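Local structure of succinate-semialdehyde dehydrogenase (Synechococcus sp., 4ITA) at residues A[130-135]-A[305-310]; A[72-77]-A[162-167]; A[139-144]-A[205-210]; A[313-318]-A[341-346]. The protein catalyses the oxidation of succinic semialdehyde to succinate, probably with NADP as the electron acceptor, on an aldehyde dehydrogenase scaffold with a Rossmann-type cofactor domain. All coordinates share one frame; numbering follows the deposited sequence.

How the contacts relate
All four contacts are mainly buried, but their depth differs: the centre of contact 3 lies about 7 Å from the centre of the chain, that of contact 4 about 21 Å, on a helix with an exposed outer side. Contacts 1 and 3 both touch NADPH and meet each other where M130 and P131 pack on T207. Contact 2 adjoins contact 1, with M75 against A307 and W132. Contacts 1 and 4 share helix 309-325, and L306 N probably bonds Y341 O. The chemistry follows the place: a methyl over an indole and a methyl over a phenol in contacts 1 and 4, a carboxylate on helix amides in contact 2, and an arginine on the cofactor's carboxamide in contact 3.

Contact 1: residues A[130-135]-A[305-310]; sequences MPWNFP and PLATEG. With NDP (NADPH dihydro-nicotinamide-adenine-dinucleotide phosphate), chain C.
The indole of W132 lies under the methyl of A307, which sits over one face of the six-membered ring in a CH-pi contact. A307 CB is 3.4 Å from the centroid of that ring, 16° off its normal, and its closest atom is W132 CZ3 at 3.3 Å. The methyl is thus pressed firmly onto the benzo half of the indole. T308 adds a looser, oblique touch, CG2 lying 4.3 Å from W132 NE1; its hydroxyl turns elsewhere, capping I311 N as the N-cap of helix 309-325. With CG of W132 set between the backbone N and the carbonyl carbon (chi1 50°), the ring is carried across to the 305-310 segment while NE1 comes within 3.0 Å of NADPH O2N, a pyrophosphate oxygen.

M130 and N133, in the same loop, also line the cofactor. M130 O accepts a 2.8 Å hydrogen bond from NADPH O3B, a ribose hydroxyl, and N133 ND2 lies 3.2 Å from NADPH C5N while bonding Q262 O. This is the PWN motif of aldehyde dehydrogenases, whose asparagine helps form the oxyanion hole in relatives. The contact joins the loop between strand 115-129 and helix 137-149 to the start of helix 309-325, where I311 also packs on W132; M130 and P131 rest on strand 201-207.

Contact 2: residues A[72-77]-A[162-167]; sequences TTEMGK and PQCALA
E74 points its carboxylate at the amides of Q163 and C164 through a CG anti to the carbonyl carbon (chi1 -65°) and a chain extended beyond it (chi2 -160°). The donors lie in the first turn of helix 162-175, the connecting helix of a beta-alpha-beta crossover between the parallel strands 152-156 and 182-185 of the Rossmann-type cofactor domain. N-H groups in the first turn of a helix lack acceptors within the helix, and one carboxylate accepts from two of them. Q163 N donates to E74 OE2 over 2.9 Å, meeting that oxygen on its syn side, somewhat out of the carboxylate plane. C164 N donates to E74 OE1, also at 2.9 Å, but arrives from above the plane, 36° out of it. Neither bond is quite straight, yet together they fix the rotation of the group. OE2 has a further partner in T7 OG1, which also takes the amide of Q163 through NE2, tying the N-terminal strand 6-8 into the same network.

The negative charge placed at a helix N terminus is probably stabilised by the helix dipole. A leucine in place of E74 would probably leave the Q163 and C164 amides without their shared acceptor in a buried setting. C164 and Q163 also pack on I70, one turn earlier in helix 64-75. Carbons come close to the carboxylate as well: Q163 CB and P162 CD each lie 3.2 Å from E74 OE2.

Contact 3: residues A[139-144]-A[205-210]; sequences VFRFAA and TLTGSE. With NDP (NADPH dihydro-nicotinamide-adenine-dinucleotide phosphate), chain C; EDO (1,2-ethanediol), chain M.
R141 and T207 reach toward each other from opposite directions, and the hydroxyl of T207 arrives in the plane of the guanidinium, at its edge. The bond between them, R141 NH2 to T207 OG1, is 3.1 Å long and weak, its N-H...O angle only 123°. The guanidinium holds NADPH more strongly, in its plane as well: R141 NH1 and NH2 each donate at 3.0 Å to the carboxamide oxygen O7N, which lies between them. CG stands anti to the backbone N (chi1 -180°), then the chain bends at chi3 (73°), turning the flat head to the nicotinamide end of the cofactor. T207 presents its methyl to that ring instead, CG2 resting 3.4 Å from NADPH C2N.

Strand 201-207 and helix 210-222 belong to the Rossmann-type fold, and the turn between them meets the pyrophosphate. S209, at the N-cap position, offers both its backbone N and OG to NADPH O1A, the hydroxyl at 2.6 Å, while G208 CA passes 3.1 Å from NADPH O4D. Replacing R141 with a methionine would probably leave O7N without its two donors and the carboxamide freer to turn. Around the pair, F427 and L439 pack on R141, and E230 of the adjacent strand touches both R141 and T207. E210 N binds O2 of a 1,2-ethanediol, probably from the crystallisation liquor, at 3.0 Å.

Contact 4: residues A[313-318]-A[341-346]; sequences QDISRQ and YFYPPT. With EDO (1,2-ethanediol), chain I.
I315 sets its CG2 methyl over one face of the Y343 ring, 4.1 Å from the centroid and 16° off the normal, a CH-pi contact. The nearest ring atom is Y343 CD1, 4.0 Å from I315 CG2. On the opposite face, the ring is backed by P344 CD, which lies 3.5 Å above the plane toward the rim, so the phenol is clasped between the helix and its own following proline. S316 comes in obliquely: S316 OG is 3.5 Å from Y343 CE1 and is itself hydrogen-bonded to L312 O, one turn back in the helix. The Y343 ring is brought to the helix by a CG anti to the backbone N (chi1 -161°).

Here helix 309-325 packs against the loop between strands 328-331 and 346-349, antiparallel neighbours at one end of the seven-stranded sheet at the core of what in this family is the catalytic domain. L312 and V319 of the same helix flank Y343, and V366 of strand 366-372 packs on both I315 and Y343. Beyond them, the loop is held in shape by T346, whose OG1 donates to P344 O at 2.8 Å from above the carbonyl plane and is also bonded to G333 N. Further along the helix, Q318 OE1 accepts a 2.7 Å bond from O2 of a 1,2-ethanediol, probably a crystallisation additive, and Q318 NE2 donates to E360 OE1.

Contact 1: residues A[130-135]-A[305-310]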
# COMPACT_ATOMS: atom_id res chain seq x y z
N MET A 130 -0.80 14.67 10.11
CA MET A 130 -0.28 15.71 9.23
C MET A 130 0.71 16.64 9.92
O MET A 130 0.69 16.77 11.14
CB MET A 130 -1.45 16.53 8.65
CG MET A 130 -2.31 15.73 7.66
SD MET A 130 -1.52 15.32 6.06
CE MET A 130 -1.96 13.59 5.89
N PRO A 131 1.60 17.28 9.15
CA PRO A 131 2.64 18.15 9.71
C PRO A 131 2.31 19.64 9.63
O PRO A 131 1.40 20.05 8.90
CB PRO A 131 3.84 17.84 8.81
CG PRO A 131 3.21 17.70 7.48
CD PRO A 131 1.86 17.00 7.72
N TRP A 132 3.07 20.46 10.36
CA TRP A 132 2.79 21.88 10.41
C TRP A 132 3.25 22.65 9.17
O TRP A 132 2.89 23.80 9.01
CB TRP A 132 3.38 22.53 11.68
CG TRP A 132 4.82 22.18 11.92
CD1 TRP A 132 5.29 21.31 12.86
CD2 TRP A 132 5.97 22.68 11.22
NE1 TRP A 132 6.66 21.24 12.80
CE2 TRP A 132 7.10 22.06 11.80
CE3 TRP A 132 6.16 23.59 10.18
CZ2 TRP A 132 8.40 22.32 11.36
CZ3 TRP A 132 7.46 23.84 9.73
CH2 TRP A 132 8.56 23.21 10.32
N ASN A 133 4.05 22.04 8.29
CA ASN A 133 4.70 22.87 7.26
C ASN A 133 3.79 23.39 6.15
O ASN A 133 4.00 24.49 5.64
CB ASN A 133 5.99 22.23 6.71
CG ASN A 133 5.75 21.02 5.85
OD1 ASN A 133 4.78 20.29 6.03
ND2 ASN A 133 6.64 20.81 4.89
N PHE A 134 2.78 22.61 5.79
CA PHE A 134 1.74 23.08 4.87
C PHE A 134 0.43 22.71 5.52
O PHE A 134 -0.21 21.72 5.14
CB PHE A 134 1.88 22.44 3.48
CG PHE A 134 3.12 22.87 2.74
CD1 PHE A 134 4.27 22.10 2.77
CD2 PHE A 134 3.13 24.05 2.01
CE1 PHE A 134 5.42 22.50 2.08
CE2 PHE A 134 4.27 24.46 1.32
CZ PHE A 134 5.42 23.68 1.36
N PRO A 135 0.03 23.48 6.53
CA PRO A 135 -1.02 23.04 7.45
C PRO A 135 -2.42 23.00 6.84
O PRO A 135 -3.29 22.35 7.42
CB PRO A 135 -0.94 24.07 8.59
CG PRO A 135 -0.41 25.31 7.93
CD PRO A 135 0.55 24.82 6.87
N PRO A 305 10.47 33.35 10.31
CA PRO A 305 11.15 32.48 11.26
C PRO A 305 10.87 31.01 10.94
O PRO A 305 9.87 30.71 10.29
CB PRO A 305 10.47 32.83 12.59
CG PRO A 305 9.06 33.19 12.18
CD PRO A 305 9.21 33.90 10.86
N LEU A 306 11.75 30.12 11.39
CA LEU A 306 11.43 28.70 11.38
C LEU A 306 10.25 28.45 12.33
O LEU A 306 9.98 29.27 13.21
CB LEU A 306 12.64 27.88 11.81
CG LEU A 306 13.87 28.07 10.91
CD1 LEU A 306 15.03 27.25 11.45
CD2 LEU A 306 13.56 27.68 9.47
N ALA A 307 9.57 27.33 12.17
CA ALA A 307 8.28 27.18 12.84
C ALA A 307 8.37 26.97 14.34
O ALA A 307 7.45 27.33 15.07
CB ALA A 307 7.48 26.07 12.22
N THR A 308 9.45 26.34 14.81
CA THR A 308 9.56 25.99 16.22
C THR A 308 10.98 26.18 16.74
O THR A 308 11.93 26.20 15.97
CB THR A 308 9.17 24.51 16.50
OG1 THR A 308 10.21 23.64 16.06
CG2 THR A 308 7.85 24.12 15.82
N GLU A 309 11.12 26.29 18.05
CA GLU A 309 12.45 26.39 18.65
C GLU A 309 13.25 25.11 18.41
O GLU A 309 14.47 25.16 18.23
CB GLU A 309 12.37 26.71 20.14
CG GLU A 309 13.73 26.97 20.79
CD GLU A 309 13.65 27.84 22.03
OE1 GLU A 309 12.53 28.24 22.41
OE2 GLU A 309 14.71 28.14 22.62
N GLY A 310 12.56 23.97 18.38
CA GLY A 310 13.20 22.69 18.12
C GLY A 310 13.85 22.61 16.75
O GLY A 310 14.97 22.11 16.62
PA NDP C . 6.98 15.13 12.71
O1A NDP C . 7.09 13.75 12.13
O2A NDP C . 7.68 15.46 14.00
O5B NDP C . 5.43 15.47 12.91
C5B NDP C . 4.46 15.25 11.88
C4B NDP C . 3.14 14.76 12.48
O4B NDP C . 3.35 13.48 13.07
C3B NDP C . 2.62 15.64 13.60
O3B NDP C . 1.19 15.58 13.61
C2B NDP C . 3.16 14.95 14.84
O2B NDP C . 2.40 15.22 16.02
C1B NDP C . 2.96 13.52 14.44
N9A NDP C . 3.81 12.55 15.13
C8A NDP C . 5.10 12.68 15.51
N7A NDP C . 5.54 11.53 16.09
C5A NDP C . 4.52 10.65 16.06
C6A NDP C . 4.29 9.27 16.50
N6A NDP C . 5.28 8.57 17.09
N1A NDP C . 3.07 8.74 16.28
C2A NDP C . 2.08 9.42 15.68
N3A NDP C . 2.22 10.69 15.26
C4A NDP C . 3.39 11.33 15.43
O3 NDP C . 7.44 16.10 11.48
PN NDP C . 8.22 17.52 11.41
O1N NDP C . 9.37 17.58 12.40
O2N NDP C . 7.18 18.60 11.38
O5D NDP C . 8.88 17.42 9.94
C5D NDP C . 8.05 17.40 8.79
C4D NDP C . 8.47 16.26 7.88
O4D NDP C . 7.43 15.98 6.94
C3D NDP C . 9.70 16.59 7.05
O3D NDP C . 10.58 15.46 7.01
C2D NDP C . 9.09 16.90 5.70
O2D NDP C . 10.05 16.74 4.66
C1D NDP C . 7.98 15.87 5.62
N1N NDP C . 7.01 16.25 4.59
C2N NDP C . 6.58 15.34 3.70
C3N NDP C . 6.06 15.76 2.47
C7N NDP C . 5.54 14.78 1.46
O7N NDP C . 4.46 15.02 0.93
N7N NDP C . 6.25 13.70 1.17
C4N NDP C . 6.00 17.23 2.12
C5N NDP C . 6.03 18.03 3.33
C6N NDP C . 6.53 17.51 4.52
P2B NDP C . 2.90 16.27 17.12
O1X NDP C . 1.80 16.19 18.15
O2X NDP C . 4.23 15.77 17.63
O3X NDP C . 2.98 17.62 16.48

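Contact 2: residues A[72-77]-A[162-167]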
# COMPACT_ATOMS: atom_id res chain seq x y z
N THR A 72 0.24 31.79 9.03
CA THR A 72 1.40 32.62 9.36
C THR A 72 1.57 32.81 10.86
O THR A 72 2.67 32.69 11.39
CB THR A 72 1.30 33.98 8.65
OG1 THR A 72 1.30 33.76 7.24
CG2 THR A 72 2.46 34.89 9.03
N THR A 73 0.47 33.08 11.56
CA THR A 73 0.53 33.27 13.00
C THR A 73 1.04 32.02 13.71
O THR A 73 1.86 32.11 14.63
CB THR A 73 -0.86 33.63 13.55
OG1 THR A 73 -1.28 34.88 12.98
CG2 THR A 73 -0.83 33.75 15.07
N GLU A 74 0.55 30.85 13.31
CA GLU A 74 0.90 29.63 14.01
C GLU A 74 2.27 29.06 13.65
O GLU A 74 2.96 28.54 14.51
CB GLU A 74 -0.17 28.55 13.83
CG GLU A 74 -1.51 28.89 14.46
CD GLU A 74 -2.38 27.67 14.68
OE1 GLU A 74 -2.69 26.97 13.69
OE2 GLU A 74 -2.74 27.42 15.85
N MET A 75 2.65 29.13 12.37
CA MET A 75 3.85 28.42 11.95
C MET A 75 4.85 29.22 11.11
O MET A 75 5.87 28.68 10.68
CB MET A 75 3.51 27.06 11.32
CG MET A 75 2.45 27.10 10.22
SD MET A 75 2.98 27.89 8.65
CE MET A 75 4.37 26.82 8.20
N GLY A 76 4.57 30.50 10.90
CA GLY A 76 5.59 31.44 10.45
C GLY A 76 5.89 31.56 8.96
O GLY A 76 6.76 32.35 8.58
N LYS A 77 5.20 30.81 8.11
CA LYS A 77 5.40 31.00 6.67
C LYS A 77 4.88 32.37 6.25
O LYS A 77 4.00 32.93 6.91
CB LYS A 77 4.74 29.88 5.86
CG LYS A 77 3.24 30.02 5.67
CD LYS A 77 2.65 28.78 4.99
CE LYS A 77 2.98 28.78 3.52
NZ LYS A 77 2.99 27.39 2.95
N PRO A 162 -3.06 24.02 16.04
CA PRO A 162 -4.45 23.70 16.39
C PRO A 162 -5.48 24.62 15.72
O PRO A 162 -6.54 24.14 15.34
CB PRO A 162 -4.47 23.87 17.92
CG PRO A 162 -3.38 24.83 18.21
CD PRO A 162 -2.31 24.51 17.21
N GLN A 163 -5.18 25.90 15.57
CA GLN A 163 -6.14 26.78 14.90
C GLN A 163 -6.32 26.43 13.43
O GLN A 163 -7.43 26.51 12.90
CB GLN A 163 -5.77 28.25 15.07
CG GLN A 163 -5.81 28.72 16.52
CD GLN A 163 -5.59 30.21 16.63
OE1 GLN A 163 -6.28 31.01 15.99
NE2 GLN A 163 -4.61 30.60 17.45
N CYS A 164 -5.24 26.04 12.75
CA CYS A 164 -5.36 25.58 11.38
C CYS A 164 -6.22 24.33 11.31
O CYS A 164 -7.11 24.22 10.47
CB CYS A 164 -3.99 25.28 10.76
SG CYS A 164 -2.96 26.74 10.46
N ALA A 165 -5.96 23.40 12.22
CA ALA A 165 -6.70 22.15 12.26
C ALA A 165 -8.20 22.38 12.50
O ALA A 165 -9.05 21.79 11.83
CB ALA A 165 -6.11 21.24 13.31
N LEU A 166 -8.53 23.27 13.44
CA LEU A 166 -9.93 23.60 13.70
C LEU A 166 -10.56 24.33 12.51
O LEU A 166 -11.72 24.11 12.18
CB LEU A 166 -10.05 24.42 14.97
CG LEU A 166 -9.66 23.67 16.24
CD1 LEU A 166 -9.51 24.63 17.41
CD2 LEU A 166 -10.66 22.57 16.55
N ALA A 167 -9.79 25.20 11.86
CA ALA A 167 -10.29 25.93 10.70
C ALA A 167 -10.67 25.00 9.55
O ALA A 167 -11.69 25.22 8.89
CB ALA A 167 -9.28 26.98 10.24

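Contact 3: residues A[139-144]-A[205-210]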
# COMPACT_ATOMS: atom_id res chain seq x y z
N VAL A 139 -3.56 18.79 4.34
CA VAL A 139 -4.85 18.28 4.79
C VAL A 139 -5.81 18.13 3.61
O VAL A 139 -6.41 17.07 3.42
CB VAL A 139 -5.47 19.16 5.89
CG1 VAL A 139 -6.86 18.65 6.25
CG2 VAL A 139 -4.56 19.19 7.13
N PHE A 140 -5.96 19.17 2.79
CA PHE A 140 -6.86 19.08 1.66
C PHE A 140 -6.38 18.09 0.60
O PHE A 140 -7.20 17.45 -0.06
CB PHE A 140 -7.16 20.46 1.08
CG PHE A 140 -8.11 21.25 1.94
CD1 PHE A 140 -9.47 20.97 1.92
CD2 PHE A 140 -7.65 22.22 2.81
CE1 PHE A 140 -10.36 21.67 2.72
CE2 PHE A 140 -8.52 22.93 3.62
CZ PHE A 140 -9.88 22.66 3.57
N ARG A 141 -5.07 17.91 0.49
CA ARG A 141 -4.50 16.90 -0.40
C ARG A 141 -5.06 15.50 -0.12
O ARG A 141 -5.38 14.76 -1.06
CB ARG A 141 -2.97 16.90 -0.30
CG ARG A 141 -2.29 15.88 -1.19
CD ARG A 141 -0.76 16.01 -1.14
NE ARG A 141 -0.20 15.51 0.11
CZ ARG A 141 1.10 15.34 0.33
NH1 ARG A 141 1.98 15.64 -0.62
NH2 ARG A 141 1.53 14.87 1.50
N PHE A 142 -5.18 15.12 1.15
CA PHE A 142 -5.77 13.82 1.45
C PHE A 142 -7.29 13.91 1.59
O PHE A 142 -8.00 12.97 1.23
CB PHE A 142 -5.13 13.16 2.70
CG PHE A 142 -5.83 13.51 3.97
CD1 PHE A 142 -6.95 12.80 4.38
CD2 PHE A 142 -5.38 14.56 4.75
CE1 PHE A 142 -7.62 13.15 5.55
CE2 PHE A 142 -6.04 14.91 5.91
CZ PHE A 142 -7.17 14.22 6.31
N ALA A 143 -7.79 15.02 2.11
CA ALA A 143 -9.21 15.09 2.46
C ALA A 143 -10.13 15.17 1.26
O ALA A 143 -11.18 14.54 1.24
CB ALA A 143 -9.49 16.25 3.42
N ALA A 144 -9.74 15.94 0.24
CA ALA A 144 -10.57 16.05 -0.96
C ALA A 144 -10.88 14.69 -1.61
O ALA A 144 -12.04 14.36 -1.81
CB ALA A 144 -9.97 17.06 -1.96
N THR A 205 -2.92 7.34 6.98
CA THR A 205 -1.98 8.04 6.14
C THR A 205 -1.20 9.04 6.99
O THR A 205 -1.75 9.67 7.91
CB THR A 205 -2.71 8.72 4.96
OG1 THR A 205 -1.75 9.23 4.02
CG2 THR A 205 -3.63 9.83 5.42
N LEU A 206 0.10 9.15 6.73
CA LEU A 206 0.92 10.11 7.47
C LEU A 206 1.84 10.85 6.54
O LEU A 206 2.49 10.25 5.67
CB LEU A 206 1.73 9.41 8.57
CG LEU A 206 2.60 10.30 9.47
CD1 LEU A 206 2.67 9.75 10.89
CD2 LEU A 206 4.03 10.46 8.92
N THR A 207 1.89 12.17 6.72
CA THR A 207 2.90 13.03 6.13
C THR A 207 3.71 13.59 7.28
O THR A 207 3.16 14.14 8.24
CB THR A 207 2.24 14.15 5.30
OG1 THR A 207 1.47 13.55 4.25
CG2 THR A 207 3.30 15.06 4.70
N GLY A 208 5.03 13.43 7.22
CA GLY A 208 5.86 13.78 8.36
C GLY A 208 7.25 13.20 8.28
O GLY A 208 7.73 12.85 7.21
N SER A 209 7.90 13.11 9.44
CA SER A 209 9.26 12.60 9.52
C SER A 209 9.28 11.08 9.62
O SER A 209 8.26 10.44 9.91
CB SER A 209 9.95 13.19 10.74
OG SER A 209 9.45 12.57 11.92
N GLU A 210 10.46 10.50 9.41
CA GLU A 210 10.59 9.06 9.47
C GLU A 210 10.19 8.42 10.80
O GLU A 210 9.51 7.40 10.79
CB GLU A 210 12.00 8.61 9.07
CG GLU A 210 12.10 7.10 8.99
CD GLU A 210 13.41 6.62 8.42
OE1 GLU A 210 14.03 7.37 7.63
OE2 GLU A 210 13.82 5.49 8.76
PA NDP C . 6.98 15.13 12.71
O1A NDP C . 7.09 13.75 12.13
O2A NDP C . 7.68 15.46 14.00
O5B NDP C . 5.43 15.47 12.91
C5B NDP C . 4.46 15.25 11.88
C4B NDP C . 3.14 14.76 12.48
O4B NDP C . 3.35 13.48 13.07
C3B NDP C . 2.62 15.64 13.60
O3B NDP C . 1.19 15.58 13.61
C2B NDP C . 3.16 14.95 14.84
O2B NDP C . 2.40 15.22 16.02
C1B NDP C . 2.96 13.52 14.44
N9A NDP C . 3.81 12.55 15.13
C8A NDP C . 5.10 12.68 15.51
N7A NDP C . 5.54 11.53 16.09
C5A NDP C . 4.52 10.65 16.06
C6A NDP C . 4.29 9.27 16.50
N6A NDP C . 5.28 8.57 17.09
N1A NDP C . 3.07 8.74 16.28
C2A NDP C . 2.08 9.42 15.68
N3A NDP C . 2.22 10.69 15.26
C4A NDP C . 3.39 11.33 15.43
O3 NDP C . 7.44 16.10 11.48
PN NDP C . 8.22 17.52 11.41
O1N NDP C . 9.37 17.58 12.40
O2N NDP C . 7.18 18.60 11.38
O5D NDP C . 8.88 17.42 9.94
C5D NDP C . 8.05 17.40 8.79
C4D NDP C . 8.47 16.26 7.88
O4D NDP C . 7.43 15.98 6.94
C3D NDP C . 9.70 16.59 7.05
O3D NDP C . 10.58 15.46 7.01
C2D NDP C . 9.09 16.90 5.70
O2D NDP C . 10.05 16.74 4.66
C1D NDP C . 7.98 15.87 5.62
N1N NDP C . 7.01 16.25 4.59
C2N NDP C . 6.58 15.34 3.70
C3N NDP C . 6.06 15.76 2.47
C7N NDP C . 5.54 14.78 1.46
O7N NDP C . 4.46 15.02 0.93
N7N NDP C . 6.25 13.70 1.17
C4N NDP C . 6.00 17.23 2.12
C5N NDP C . 6.03 18.03 3.33
C6N NDP C . 6.53 17.51 4.52
P2B NDP C . 2.90 16.27 17.12
O1X NDP C . 1.80 16.19 18.15
O2X NDP C . 4.23 15.77 17.63
O3X NDP C . 2.98 17.62 16.48
C1 EDO M . 12.78 12.80 7.08
O1 EDO M . 11.81 11.77 6.84
C2 EDO M . 13.76 12.32 8.15
O2 EDO M . 13.08 12.06 9.38

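Contact 4: residues A[313-318]-A[341-346]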
# COMPACT_ATOMS: atom_id res chain seq x y z
N GLN A 313 16.91 24.80 16.87
CA GLN A 313 18.00 24.13 17.58
C GLN A 313 18.63 23.05 16.72
O GLN A 313 19.86 22.92 16.66
CB GLN A 313 17.50 23.53 18.89
CG GLN A 313 17.13 24.55 19.94
CD GLN A 313 16.37 23.94 21.09
OE1 GLN A 313 15.91 22.80 21.01
NE2 GLN A 313 16.22 24.69 22.17
N ASP A 314 17.79 22.27 16.04
CA ASP A 314 18.28 21.18 15.21
C ASP A 314 19.15 21.67 14.05
O ASP A 314 20.27 21.17 13.86
CB ASP A 314 17.13 20.31 14.69
CG ASP A 314 16.48 19.48 15.79
OD1 ASP A 314 17.06 19.35 16.89
OD2 ASP A 314 15.38 18.95 15.53
N ILE A 315 18.67 22.63 13.26
CA ILE A 315 19.48 23.10 12.14
C ILE A 315 20.76 23.78 12.62
O ILE A 315 21.82 23.63 12.00
CB ILE A 315 18.69 24.03 11.16
CG1 ILE A 315 19.53 24.32 9.90
CG2 ILE A 315 18.28 25.33 11.83
CD1 ILE A 315 19.76 23.12 8.99
N SER A 316 20.69 24.49 13.74
CA SER A 316 21.86 25.16 14.28
C SER A 316 22.94 24.14 14.62
O SER A 316 24.12 24.34 14.31
CB SER A 316 21.50 25.99 15.51
OG SER A 316 20.61 27.05 15.19
N ARG A 317 22.52 23.04 15.24
CA ARG A 317 23.44 21.96 15.59
C ARG A 317 23.99 21.27 14.35
O ARG A 317 25.20 21.02 14.25
CB ARG A 317 22.77 20.94 16.51
CG ARG A 317 23.71 19.82 16.93
CD ARG A 317 22.98 18.64 17.57
NE ARG A 317 21.84 18.17 16.78
CZ ARG A 317 21.95 17.48 15.64
NH1 ARG A 317 23.14 17.16 15.15
NH2 ARG A 317 20.85 17.11 14.99
N GLN A 318 23.12 20.94 13.39
CA GLN A 318 23.56 20.28 12.16
C GLN A 318 24.64 21.10 11.46
O GLN A 318 25.67 20.57 11.04
CB GLN A 318 22.39 20.06 11.20
CG GLN A 318 21.39 19.00 11.63
CD GLN A 318 20.20 18.97 10.71
OE1 GLN A 318 19.49 19.96 10.57
NE2 GLN A 318 19.99 17.84 10.05
N TYR A 341 12.16 32.60 15.95
CA TYR A 341 13.06 31.49 15.64
C TYR A 341 13.76 31.66 14.29
O TYR A 341 13.66 30.79 13.42
CB TYR A 341 12.29 30.17 15.67
CG TYR A 341 11.40 29.99 16.88
CD1 TYR A 341 11.87 30.28 18.16
CD2 TYR A 341 10.09 29.55 16.74
CE1 TYR A 341 11.05 30.12 19.27
CE2 TYR A 341 9.27 29.38 17.84
CZ TYR A 341 9.76 29.67 19.10
OH TYR A 341 8.93 29.51 20.19
N PHE A 342 14.47 32.77 14.12
CA PHE A 342 15.05 33.14 12.84
C PHE A 342 16.40 32.49 12.57
O PHE A 342 17.30 32.54 13.41
CB PHE A 342 15.17 34.66 12.71
CG PHE A 342 13.86 35.36 12.46
CD1 PHE A 342 13.09 35.84 13.50
CD2 PHE A 342 13.40 35.53 11.16
CE1 PHE A 342 11.88 36.48 13.26
CE2 PHE A 342 12.20 36.17 10.91
CZ PHE A 342 11.44 36.64 11.96
N TYR A 343 16.51 31.87 11.40
CA TYR A 343 17.77 31.33 10.89
C TYR A 343 17.93 31.83 9.45
O TYR A 343 17.00 31.75 8.66
CB TYR A 343 17.75 29.80 10.93
CG TYR A 343 19.13 29.20 10.87
CD1 TYR A 343 19.85 28.95 12.03
CD2 TYR A 343 19.73 28.91 9.66
CE1 TYR A 343 21.12 28.42 11.99
CE2 TYR A 343 21.01 28.37 9.60
CZ TYR A 343 21.70 28.13 10.77
OH TYR A 343 22.96 27.60 10.71
N PRO A 344 19.12 32.37 9.11
CA PRO A 344 19.29 33.02 7.81
C PRO A 344 19.56 32.03 6.68
O PRO A 344 20.04 30.92 6.93
CB PRO A 344 20.54 33.87 8.04
CG PRO A 344 21.35 33.05 8.98
CD PRO A 344 20.34 32.43 9.92
N PRO A 345 19.24 32.43 5.44
CA PRO A 345 19.70 31.66 4.27
C PRO A 345 21.18 31.36 4.39
O PRO A 345 21.98 32.25 4.70
CB PRO A 345 19.43 32.62 3.11
CG PRO A 345 18.23 33.40 3.57
CD PRO A 345 18.45 33.61 5.05
N THR A 346 21.54 30.10 4.16
CA THR A 346 22.89 29.62 4.43
C THR A 346 23.35 28.73 3.29
O THR A 346 22.56 27.98 2.72
CB THR A 346 22.91 28.82 5.75
OG1 THR A 346 22.56 29.68 6.84
CG2 THR A 346 24.28 28.20 6.03
C1 EDO I . 15.90 19.11 11.35
O1 EDO I . 15.73 18.28 10.19
C2 EDO I . 16.18 20.55 10.92
O2 EDO I . 16.97 20.52 9.73